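Local coordinates for protein N-acetylneuraminic acid (Sialic acid) synthetase (Leptospira borgpetersenii serovar Hardjo-bovis, PDB 6NCS) that probably makes a sialic acid or its 9-phosphate by condensing phosphoenolpyruvate with an N-acylated amino sugar, as NeuB-family synthases do, and binds manganese, at residues F173-C178 against Q195-K200; L218-V221 against I227-K230; V179-Y182 against I187-N190; C129-I134 against G152-S157. All blocks are in the same frame, centred on the assembly; numbering follows the deposited sequence.

Interaction 1: residues F173-C178 against Q195-K200. With FMT (formic acid), chain F.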
loop_
_atom_site.group_PDB
_atom_site.type_symbol
_atom_site.label_atom_id
_atom_site.label_comp_id
_atom_site.label_asym_id
_atom_site.label_seq_id
_atom_site.Cartn_x
_atom_site.Cartn_y
_atom_site.Cartn_z
ATOM N N PHE A 173 7.907 2.619 -21.921
ATOM C CA PHE A 173 6.531 2.965 -21.626
ATOM C C PHE A 173 6.246 2.810 -20.140
ATOM O O PHE A 173 6.638 1.821 -19.516
ATOM C CB PHE A 173 5.577 2.091 -22.449
ATOM C CG PHE A 173 4.134 2.415 -22.235
ATOM C CD1 PHE A 173 3.574 3.543 -22.808
ATOM C CD2 PHE A 173 3.338 1.587 -21.466
ATOM C CE1 PHE A 173 2.239 3.854 -22.603
ATOM C CE2 PHE A 173 2.005 1.884 -21.253
ATOM C CZ PHE A 173 1.447 3.020 -21.835
ATOM N N ILE A 174 5.553 3.801 -19.594
ATOM C CA ILE A 174 5.138 3.855 -18.197
ATOM C C ILE A 174 3.655 4.200 -18.172
ATOM O O ILE A 174 3.211 5.090 -18.902
ATOM C CB ILE A 174 5.963 4.910 -17.431
ATOM C CG1 ILE A 174 7.428 4.479 -17.383
ATOM C CG2 ILE A 174 5.389 5.190 -16.037
ATOM C CD1 ILE A 174 8.394 5.626 -17.148
ATOM N N LEU A 175 2.886 3.515 -17.324
ATOM C CA LEU A 175 1.457 3.782 -17.203
ATOM C C LEU A 175 1.143 4.274 -15.795
ATOM O O LEU A 175 1.578 3.661 -14.819
ATOM C CB LEU A 175 0.667 2.519 -17.513
ATOM C CG LEU A 175 -0.851 2.586 -17.517
ATOM C CD1 LEU A 175 -1.290 3.526 -18.640
ATOM C CD2 LEU A 175 -1.421 1.190 -17.757
ATOM N N LEU A 176 0.398 5.375 -15.683
ATOM C CA LEU A 176 -0.003 5.904 -14.381
ATOM C C LEU A 176 -1.494 5.675 -14.153
ATOM O O LEU A 176 -2.325 6.124 -14.948
ATOM C CB LEU A 176 0.302 7.396 -14.264
ATOM C CG LEU A 176 1.727 7.854 -14.572
ATOM C CD1 LEU A 176 1.838 9.388 -14.373
ATOM C CD2 LEU A 176 2.721 7.116 -13.703
ATOM N N HIS A 177 -1.830 5.005 -13.058
ATOM C CA HIS A 177 -3.203 5.065 -12.572
ATOM C C HIS A 177 -3.557 6.510 -12.239
ATOM O O HIS A 177 -2.714 7.290 -11.795
ATOM C CB HIS A 177 -3.390 4.172 -11.338
ATOM C CG HIS A 177 -4.746 4.304 -10.725
ATOM N ND1 HIS A 177 -5.904 4.159 -11.457
ATOM C CD2 HIS A 177 -5.134 4.618 -9.467
ATOM C CE1 HIS A 177 -6.949 4.367 -10.676
ATOM N NE2 HIS A 177 -6.510 4.649 -9.461
ATOM N N CYS A 178 -4.812 6.875 -12.481
ATOM C CA CYS A 178 -5.236 8.262 -12.424
ATOM C C CYS A 178 -6.755 8.265 -12.407
ATOM O O CYS A 178 -7.386 7.369 -12.976
ATOM C CB CYS A 178 -4.704 9.048 -13.641
ATOM S SG CYS A 178 -5.092 10.808 -13.627
ATOM N N GLN A 195 -2.157 -2.223 -8.283
ATOM C CA GLN A 195 -1.737 -3.618 -8.251
ATOM C C GLN A 195 -2.373 -4.417 -9.381
ATOM O O GLN A 195 -1.748 -5.338 -9.918
ATOM C CB GLN A 195 -2.076 -4.249 -6.899
ATOM C CG GLN A 195 -1.085 -3.933 -5.827
ATOM C CD GLN A 195 0.288 -4.494 -6.123
ATOM O OE1 GLN A 195 0.420 -5.551 -6.748
ATOM N NE2 GLN A 195 1.320 -3.782 -5.685
ATOM N N THR A 196 -3.624 -4.107 -9.725
ATOM C CA THR A 196 -4.258 -4.736 -10.878
ATOM C C THR A 196 -3.425 -4.521 -12.131
ATOM O O THR A 196 -3.199 -5.453 -12.911
ATOM C CB THR A 196 -5.667 -4.174 -11.063
ATOM O OG1 THR A 196 -6.455 -4.508 -9.918
ATOM C CG2 THR A 196 -6.329 -4.748 -12.313
ATOM N N LEU A 197 -2.947 -3.292 -12.330
ATOM C CA LEU A 197 -2.116 -2.999 -13.492
ATOM C C LEU A 197 -0.750 -3.670 -13.384
ATOM O O LEU A 197 -0.224 -4.167 -14.386
ATOM C CB LEU A 197 -1.954 -1.486 -13.659
ATOM C CG LEU A 197 -3.213 -0.695 -14.028
ATOM C CD1 LEU A 197 -2.906 0.785 -13.935
ATOM C CD2 LEU A 197 -3.668 -1.059 -15.445
ATOM N N LYS A 198 -0.152 -3.684 -12.184
ATOM C CA LYS A 198 1.156 -4.322 -12.025
ATOM C C LYS A 198 1.080 -5.817 -12.277
ATOM O O LYS A 198 2.059 -6.417 -12.736
ATOM C CB LYS A 198 1.722 -4.064 -10.623
ATOM C CG LYS A 198 2.239 -2.649 -10.422
ATOM C CD LYS A 198 2.737 -2.417 -8.998
ATOM C CE LYS A 198 4.228 -2.696 -8.884
ATOM N NZ LYS A 198 4.831 -2.055 -7.676
ATOM N N SER A 199 -0.060 -6.435 -11.972
ATOM C CA SER A 199 -0.237 -7.847 -12.272
ATOM C C SER A 199 -0.481 -8.083 -13.756
ATOM O O SER A 199 -0.143 -9.152 -14.271
ATOM C CB SER A 199 -1.395 -8.419 -11.456
ATOM O OG SER A 199 -1.849 -9.635 -12.021
ATOM N N LYS A 200 -1.049 -7.103 -14.455
ATOM C CA LYS A 200 -1.430 -7.280 -15.847
ATOM C C LYS A 200 -0.283 -7.000 -16.803
ATOM O O LYS A 200 -0.198 -7.641 -17.856
ATOM C CB LYS A 200 -2.612 -6.362 -16.186
ATOM C CG LYS A 200 -3.214 -6.578 -17.560
ATOM C CD LYS A 200 -4.533 -5.830 -17.700
ATOM C CE LYS A 200 -5.264 -6.245 -18.966
ATOM N NZ LYS A 200 -6.607 -5.608 -19.059
HETATM C C FMT F . -3.502 -10.315 -15.137
HETATM O O1 FMT F . -4.470 -9.790 -15.689
HETATM O O2 FMT F . -3.250 -10.213 -13.936
#

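Interaction 2: residues L218-V221 against I227-K230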
loop_
_atom_site.group_PDB
_atom_site.type_symbol
_atom_site.label_atom_id
_atom_site.label_comp_id
_atom_site.label_asym_id
_atom_site.label_seq_id
_atom_site.Cartn_x
_atom_site.Cartn_y
_atom_site.Cartn_z
ATOM N N LEU A 218 0.951 9.322 -1.165
ATOM C CA LEU A 218 1.774 8.490 -0.284
ATOM C C LEU A 218 1.163 7.105 -0.107
ATOM O O LEU A 218 1.880 6.093 -0.122
ATOM C CB LEU A 218 1.953 9.173 1.076
ATOM C CG LEU A 218 2.803 10.454 0.952
ATOM C CD1 LEU A 218 2.823 11.190 2.267
ATOM C CD2 LEU A 218 4.220 10.065 0.548
ATOM N N LEU A 219 -0.156 7.041 0.097
ATOM C CA LEU A 219 -0.813 5.740 0.119
ATOM C C LEU A 219 -0.616 5.010 -1.203
ATOM O O LEU A 219 -0.484 3.781 -1.220
ATOM C CB LEU A 219 -2.306 5.898 0.442
ATOM C CG LEU A 219 -2.607 6.349 1.877
ATOM C CD1 LEU A 219 -4.061 6.708 2.052
ATOM C CD2 LEU A 219 -2.195 5.254 2.855
ATOM N N ALA A 220 -0.550 5.749 -2.314
ATOM C CA ALA A 220 -0.334 5.092 -3.601
ATOM C C ALA A 220 1.037 4.441 -3.664
ATOM O O ALA A 220 1.178 3.337 -4.202
ATOM C CB ALA A 220 -0.509 6.094 -4.750
ATOM N N VAL A 221 2.054 5.093 -3.088
ATOM C CA VAL A 221 3.374 4.468 -2.960
ATOM C C VAL A 221 3.285 3.184 -2.148
ATOM O O VAL A 221 3.843 2.153 -2.538
ATOM C CB VAL A 221 4.389 5.450 -2.341
ATOM C CG1 VAL A 221 5.704 4.739 -2.054
ATOM C CG2 VAL A 221 4.619 6.637 -3.265
ATOM N N ILE A 227 6.001 5.555 -9.751
ATOM C CA ILE A 227 6.107 6.926 -10.216
ATOM C C ILE A 227 4.966 7.664 -9.540
ATOM O O ILE A 227 3.873 7.107 -9.401
ATOM C CB ILE A 227 5.980 7.031 -11.754
ATOM C CG1 ILE A 227 7.045 6.202 -12.468
ATOM C CG2 ILE A 227 6.046 8.493 -12.205
ATOM C CD1 ILE A 227 6.620 4.740 -12.756
ATOM N N ILE A 228 5.215 8.895 -9.099
ATOM C CA ILE A 228 4.170 9.744 -8.534
ATOM C C ILE A 228 4.183 11.063 -9.282
ATOM O O ILE A 228 5.242 11.696 -9.413
ATOM C CB ILE A 228 4.360 9.993 -7.026
ATOM C CG1 ILE A 228 4.161 8.701 -6.230
ATOM C CG2 ILE A 228 3.397 11.079 -6.544
ATOM C CD1 ILE A 228 2.685 8.246 -6.157
ATOM N N GLU A 229 3.011 11.481 -9.760
ATOM C CA GLU A 229 2.826 12.798 -10.348
ATOM C C GLU A 229 1.872 13.584 -9.455
ATOM O O GLU A 229 0.834 13.060 -9.043
ATOM C CB GLU A 229 2.277 12.691 -11.775
ATOM C CG GLU A 229 2.156 14.028 -12.473
ATOM C CD GLU A 229 1.636 13.896 -13.892
ATOM O OE1 GLU A 229 0.517 14.369 -14.166
ATOM O OE2 GLU A 229 2.344 13.308 -14.730
ATOM N N LYS A 230 2.234 14.824 -9.142
ATOM C CA LYS A 230 1.440 15.662 -8.250
ATOM C C LYS A 230 1.445 17.083 -8.784
ATOM O O LYS A 230 2.512 17.616 -9.096
ATOM C CB LYS A 230 2.013 15.617 -6.822
ATOM C CG LYS A 230 1.375 16.572 -5.820
ATOM C CD LYS A 230 -0.039 16.158 -5.444
ATOM C CE LYS A 230 -0.773 17.305 -4.740
ATOM N NZ LYS A 230 -2.209 16.949 -4.456
#

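Interaction 3: residues V179-Y182 against I187-N190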
loop_
_atom_site.group_PDB
_atom_site.type_symbol
_atom_site.label_atom_id
_atom_site.label_comp_id
_atom_site.label_asym_id
_atom_site.label_seq_id
_atom_site.Cartn_x
_atom_site.Cartn_y
_atom_site.Cartn_z
ATOM N N VAL A 179 -7.335 9.251 -11.728
ATOM C CA VAL A 179 -8.780 9.443 -11.709
ATOM C C VAL A 179 -9.054 10.876 -12.134
ATOM O O VAL A 179 -8.648 11.816 -11.438
ATOM C CB VAL A 179 -9.390 9.162 -10.324
ATOM C CG1 VAL A 179 -10.900 9.400 -10.337
ATOM C CG2 VAL A 179 -9.058 7.747 -9.890
ATOM N N SER A 180 -9.724 11.042 -13.282
ATOM C CA SER A 180 -10.030 12.357 -13.847
ATOM C C SER A 180 -11.251 12.975 -13.168
ATOM O O SER A 180 -12.283 13.250 -13.785
ATOM C CB SER A 180 -10.239 12.254 -15.352
ATOM O OG SER A 180 -9.056 11.807 -15.989
ATOM N N SER A 181 -11.099 13.207 -11.865
ATOM C CA SER A 181 -12.088 13.878 -11.035
ATOM C C SER A 181 -11.434 15.093 -10.385
ATOM O O SER A 181 -10.296 15.017 -9.916
ATOM C CB SER A 181 -12.635 12.914 -9.969
ATOM O OG SER A 181 -13.633 13.528 -9.180
ATOM N N TYR A 182 -12.142 16.217 -10.351
ATOM C CA TYR A 182 -11.539 17.486 -9.940
ATOM C C TYR A 182 -12.420 18.219 -8.937
ATOM O O TYR A 182 -13.499 18.719 -9.315
ATOM C CB TYR A 182 -11.260 18.353 -11.167
ATOM C CG TYR A 182 -10.250 17.719 -12.103
ATOM C CD1 TYR A 182 -10.648 16.817 -13.086
ATOM C CD2 TYR A 182 -8.895 18.003 -11.989
ATOM C CE1 TYR A 182 -9.725 16.222 -13.932
ATOM C CE2 TYR A 182 -7.965 17.416 -12.834
ATOM C CZ TYR A 182 -8.386 16.524 -13.798
ATOM O OH TYR A 182 -7.465 15.938 -14.638
ATOM N N ILE A 187 -12.716 8.473 -1.667
ATOM C CA ILE A 187 -13.374 7.227 -2.039
ATOM C C ILE A 187 -13.291 6.941 -3.526
ATOM O O ILE A 187 -13.675 5.847 -3.950
ATOM C CB ILE A 187 -14.855 7.200 -1.608
ATOM C CG1 ILE A 187 -15.672 8.225 -2.394
ATOM C CG2 ILE A 187 -14.982 7.421 -0.104
ATOM C CD1 ILE A 187 -17.166 8.089 -2.174
ATOM N N ASP A 188 -12.789 7.883 -4.327
ATOM C CA ASP A 188 -12.645 7.680 -5.761
ATOM C C ASP A 188 -11.238 7.269 -6.177
ATOM O O ASP A 188 -11.016 7.022 -7.361
ATOM C CB ASP A 188 -13.030 8.955 -6.518
ATOM C CG ASP A 188 -14.527 9.163 -6.593
ATOM O OD1 ASP A 188 -15.274 8.164 -6.526
ATOM O OD2 ASP A 188 -14.953 10.331 -6.725
ATOM N N ALA A 189 -10.292 7.167 -5.231
ATOM C CA ALA A 189 -8.892 6.962 -5.590
ATOM C C ALA A 189 -8.661 5.618 -6.271
ATOM O O ALA A 189 -7.808 5.510 -7.166
ATOM C CB ALA A 189 -8.013 7.081 -4.346
ATOM N N ASN A 190 -9.383 4.578 -5.844
ATOM C CA ASN A 190 -9.234 3.225 -6.386
ATOM C C ASN A 190 -7.761 2.821 -6.496
ATOM O O ASN A 190 -7.292 2.345 -7.534
ATOM C CB ASN A 190 -9.933 3.110 -7.745
ATOM C CG ASN A 190 -10.099 1.673 -8.191
ATOM O OD1 ASN A 190 -9.993 0.759 -7.384
ATOM N ND2 ASN A 190 -10.358 1.468 -9.482
HETATM O O HOH W 1 -13.527 12.535 -6.744
#

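Interaction 4: residues C129-I134 against G152-S157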
loop_
_atom_site.group_PDB
_atom_site.type_symbol
_atom_site.label_atom_id
_atom_site.label_comp_id
_atom_site.label_asym_id
_atom_site.label_seq_id
_atom_site.Cartn_x
_atom_site.Cartn_y
_atom_site.Cartn_z
ATOM N N CYS A 129 -6.990 12.523 -20.859
ATOM C CA CYS A 129 -7.994 12.815 -21.874
ATOM C C CYS A 129 -7.572 12.383 -23.270
ATOM O O CYS A 129 -8.415 12.381 -24.175
ATOM C CB CYS A 129 -8.301 14.313 -21.881
ATOM S SG CYS A 129 -6.896 15.328 -22.436
ATOM N N ASP A 130 -6.301 12.029 -23.475
ATOM C CA ASP A 130 -5.815 11.620 -24.783
ATOM C C ASP A 130 -5.554 10.123 -24.861
ATOM O O ASP A 130 -4.875 9.658 -25.777
ATOM C CB ASP A 130 -4.562 12.417 -25.146
ATOM C CG ASP A 130 -4.909 13.812 -25.590
ATOM O OD1 ASP A 130 -5.990 13.948 -26.206
ATOM O OD2 ASP A 130 -4.143 14.762 -25.312
ATOM N N ILE A 131 -6.100 9.347 -23.925
ATOM C CA ILE A 131 -5.883 7.908 -23.984
ATOM C C ILE A 131 -6.611 7.273 -25.160
ATOM O O ILE A 131 -6.307 6.132 -25.523
ATOM C CB ILE A 131 -6.270 7.266 -22.634
ATOM C CG1 ILE A 131 -5.736 5.830 -22.561
ATOM C CG2 ILE A 131 -7.782 7.335 -22.421
ATOM C CD1 ILE A 131 -5.567 5.298 -21.167
ATOM N N CYS A 132 -7.542 7.996 -25.788
ATOM C CA CYS A 132 -8.191 7.556 -27.011
ATOM C C CYS A 132 -7.825 8.437 -28.195
ATOM O O CYS A 132 -8.499 8.385 -29.228
ATOM C CB CYS A 132 -9.709 7.533 -26.832
ATOM S SG CYS A 132 -10.245 6.453 -25.495
ATOM N N ASN A 133 -6.773 9.246 -28.063
ATOM C CA ASN A 133 -6.302 10.121 -29.138
ATOM C C ASN A 133 -5.287 9.333 -29.968
ATOM O O ASN A 133 -4.072 9.432 -29.783
ATOM C CB ASN A 133 -5.701 11.388 -28.539
ATOM C CG ASN A 133 -5.427 12.473 -29.565
ATOM O OD1 ASN A 133 -5.197 12.201 -30.743
ATOM N ND2 ASN A 133 -5.442 13.724 -29.109
ATOM N N ILE A 134 -5.808 8.533 -30.903
ATOM C CA ILE A 134 -4.978 7.545 -31.594
ATOM C C ILE A 134 -3.856 8.223 -32.370
ATOM O O ILE A 134 -2.704 7.769 -32.351
ATOM C CB ILE A 134 -5.846 6.667 -32.516
ATOM C CG1 ILE A 134 -6.986 6.031 -31.721
ATOM C CG2 ILE A 134 -4.988 5.590 -33.183
ATOM C CD1 ILE A 134 -6.516 5.194 -30.551
ATOM N N GLY A 152 -6.669 8.032 -16.593
ATOM C CA GLY A 152 -7.934 8.601 -16.168
ATOM C C GLY A 152 -8.945 8.481 -17.292
ATOM O O GLY A 152 -8.556 8.548 -18.460
ATOM N N THR A 153 -10.221 8.251 -16.960
ATOM C CA THR A 153 -11.378 8.058 -17.840
ATOM C C THR A 153 -11.451 6.667 -18.485
ATOM O O THR A 153 -12.489 6.343 -19.073
ATOM C CB THR A 153 -11.472 9.091 -18.985
ATOM O OG1 THR A 153 -10.513 8.765 -20.003
ATOM C CG2 THR A 153 -11.218 10.502 -18.484
ATOM N N ALA A 154 -10.407 5.839 -18.418
ATOM C CA ALA A 154 -10.277 4.710 -19.338
ATOM C C ALA A 154 -10.712 3.376 -18.731
ATOM O O ALA A 154 -10.418 3.071 -17.572
ATOM C CB ALA A 154 -8.835 4.594 -19.839
ATOM N N SER A 155 -11.400 2.578 -19.543
ATOM C CA SER A 155 -11.741 1.201 -19.228
ATOM C C SER A 155 -10.569 0.277 -19.560
ATOM O O SER A 155 -9.583 0.679 -20.181
ATOM C CB SER A 155 -12.968 0.771 -20.018
ATOM O OG SER A 155 -12.635 0.779 -21.391
ATOM N N ALA A 156 -10.693 -0.991 -19.160
ATOM C CA ALA A 156 -9.594 -1.925 -19.383
ATOM C C ALA A 156 -9.321 -2.102 -20.869
ATOM O O ALA A 156 -8.158 -2.186 -21.292
ATOM C CB ALA A 156 -9.901 -3.274 -18.726
ATOM N N SER A 157 -10.379 -2.150 -21.680
ATOM C CA SER A 157 -10.190 -2.296 -23.120
ATOM C C SER A 157 -9.527 -1.062 -23.718
ATOM O O SER A 157 -8.698 -1.177 -24.628
ATOM C CB SER A 157 -11.531 -2.575 -23.804
ATOM O OG SER A 157 -12.453 -1.518 -23.592
#

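Interaction 1: residues F173-C178 against Q195-K200
L197 faces H177 where the final turns of helix 193-200 pass over strand 173-178; their CA atoms are 8.2 Å apart, and no hydrogen bond crosses between the two backbones. This is half of a beta-alpha-beta unit of the TIM barrel, in which strand 173-178 leads to helix 193-200 and the chain returns through the neighbouring parallel strand 205-209. Across these two segments the contact is made by apolar atoms, chiefly one pair of leucines. L175 swings its CG away from the backbone N (chi1 -177°), which carries CD2 to the helix, where the side chain meets L197 at about a right angle. One methyl of the strand thereby lies against both branches of the helix residue: L175 CD2 is 3.9 Å from L197 CD2 and 4.1 Å from L197 CD1. I205 of the next strand packs against both leucines, and L271 of the second subunit also reaches L197, so the pair is buried. H177 contributes differently. Its CB heads for the helix, but its imidazole leads away, where NE2 is hydrogen-bonded to A189 O and ND1 to R151 NH1; both ring nitrogens of this buried histidine are thus satisfied. What remains for the helix is the aliphatic base of the side chain, with H177 CB 4.3 Å from L197 CD1.

Interaction 2: residues L218-V221 against I227-K230
V221 and I228 meet with their side chains at about a right angle. I228 points toward the helix, with CG1 beside the backbone N and the chain then turned about the CB-CG1 bond (chi2 -72°) instead of extended, which brings the terminal methyl round to the helix surface. The CG2 branch of V221 lies across this bent arm and touches it at two points: V221 CG2 is 3.6 Å from I228 CG1 and 3.8 Å from I228 CD1. The valine can do this because its CG1 takes the position opposite the backbone N (chi1 173°) and CG2 is left facing the strand. A220 completes the seat more loosely, its CB standing 4.1 Å from I228 CD1. V26 also touches I228, whereas the flanking I227 and E229 point to the other side of the sheet; there I227 packs on I174 and L176, and E229 forms a salt bridge with K125. The pattern illustrates how a beta/alpha barrel divides its strands, with alternate residues serving the interior and the helical layer. Here it joins helix 215-222 to strand 227-231 within a beta-alpha-beta unit of the TIM barrel, just before the manganese ligand H231.

Interaction 3: residues V179-Y182 against I187-N190
V179 has CG1 opposite its backbone N (chi1 179°), and CG2, left beside that N, is turned to the carbonyls of D188 and A189. S181, two residues on, likewise holds OG anti to its N (chi1 -178°), on the side where the carboxylate of D188 lies. The valine methyl makes the tight part of the contact: V179 CG2 is 3.3 Å from D188 O and 3.7 Å from A189 O, a hydrocarbon group set against two backbone oxygens. The polar side chains stop short of each other, S181 OG and D188 OD2 remaining 4.2 Å apart. One water spans the interval, lying 2.6 Å from S181 OG and donating a hydrogen bond to D188 OD2 over the same length, 2.6 Å. D188 OD2 is also bonded to S276 OG of the second subunit, so the bridge lies at the dimer interface. Within 179-182, S180 is the centre of an inverse gamma turn, closed by S181 N donating to V179 O at 2.9 Å. Near the end of the loop N190 is tied to the partner, OD1 and ND2 bonding to G269 N and K270 O of the second subunit. Both segments belong to this one loop, near the manganese ligand H210, which leaves strand 173-178 just before V179 and enters helix 193-200 shortly after N190.

Interaction 4: residues C129-I134 against G152-S157
I131 and A154 form the close part of this contact. The isoleucine stretches CG1 away from its backbone N (chi1 -166°), bringing CD1 to 3.6 Å from A154 CB, with I131 CG2 following at 3.9 Å from the same methyl. A162 and R151 also touch I131, so its side chain is buried. Looser is the approach to T153, which runs past I131 in the opposite direction and brings its OG1 only to 3.9 Å from I131 CG2. That hydroxyl donates to G152 O at 2.5 Å, in the carbonyl plane and on a lone pair, and has a weak bond to R284 of the second subunit. Farther out the segments diverge: S155, at the N-cap position of helix 156-168, is partly exposed, and S157 is exposed. In 129-134, a type I turn from D130 to N133 is closed by N133 N donating to D130 O; N133 ND2 adds a nearly straight bond of 3.0 Å to D130 OD1, from above the carboxylate plane. D130 also pairs with R288 of the second subunit, while N133 OD1 caps the helix by accepting from L136 N. These neighbouring loops each follow a strand and lead into a helix, as at the catalytic end of TIM barrels, and G152 lies near the manganese site of H210 and H231.

In the fold
From the N terminus, interaction 4 comes first, closing the span from the loop after strand 123-126, through helix 134-143 and strand 146-150, to the start of helix 156-168. Interaction 1 opens after that helix and closes the span from strand 173-178 to helix 193-200. Interaction 3 is nested inside it, folding the connecting loop on itself, and touches interaction 4 where S180 meets G152 and T153. Interaction 2 follows in series, closing the short turn between helix 215-222 and strand 227-231, and meets interaction 1 inside the barrel through I174 and I227. No spans cross: 1 and 2 join helices to strands, 3 and 4 lie in loops, and 1, 3 and 4 all border the second subunit.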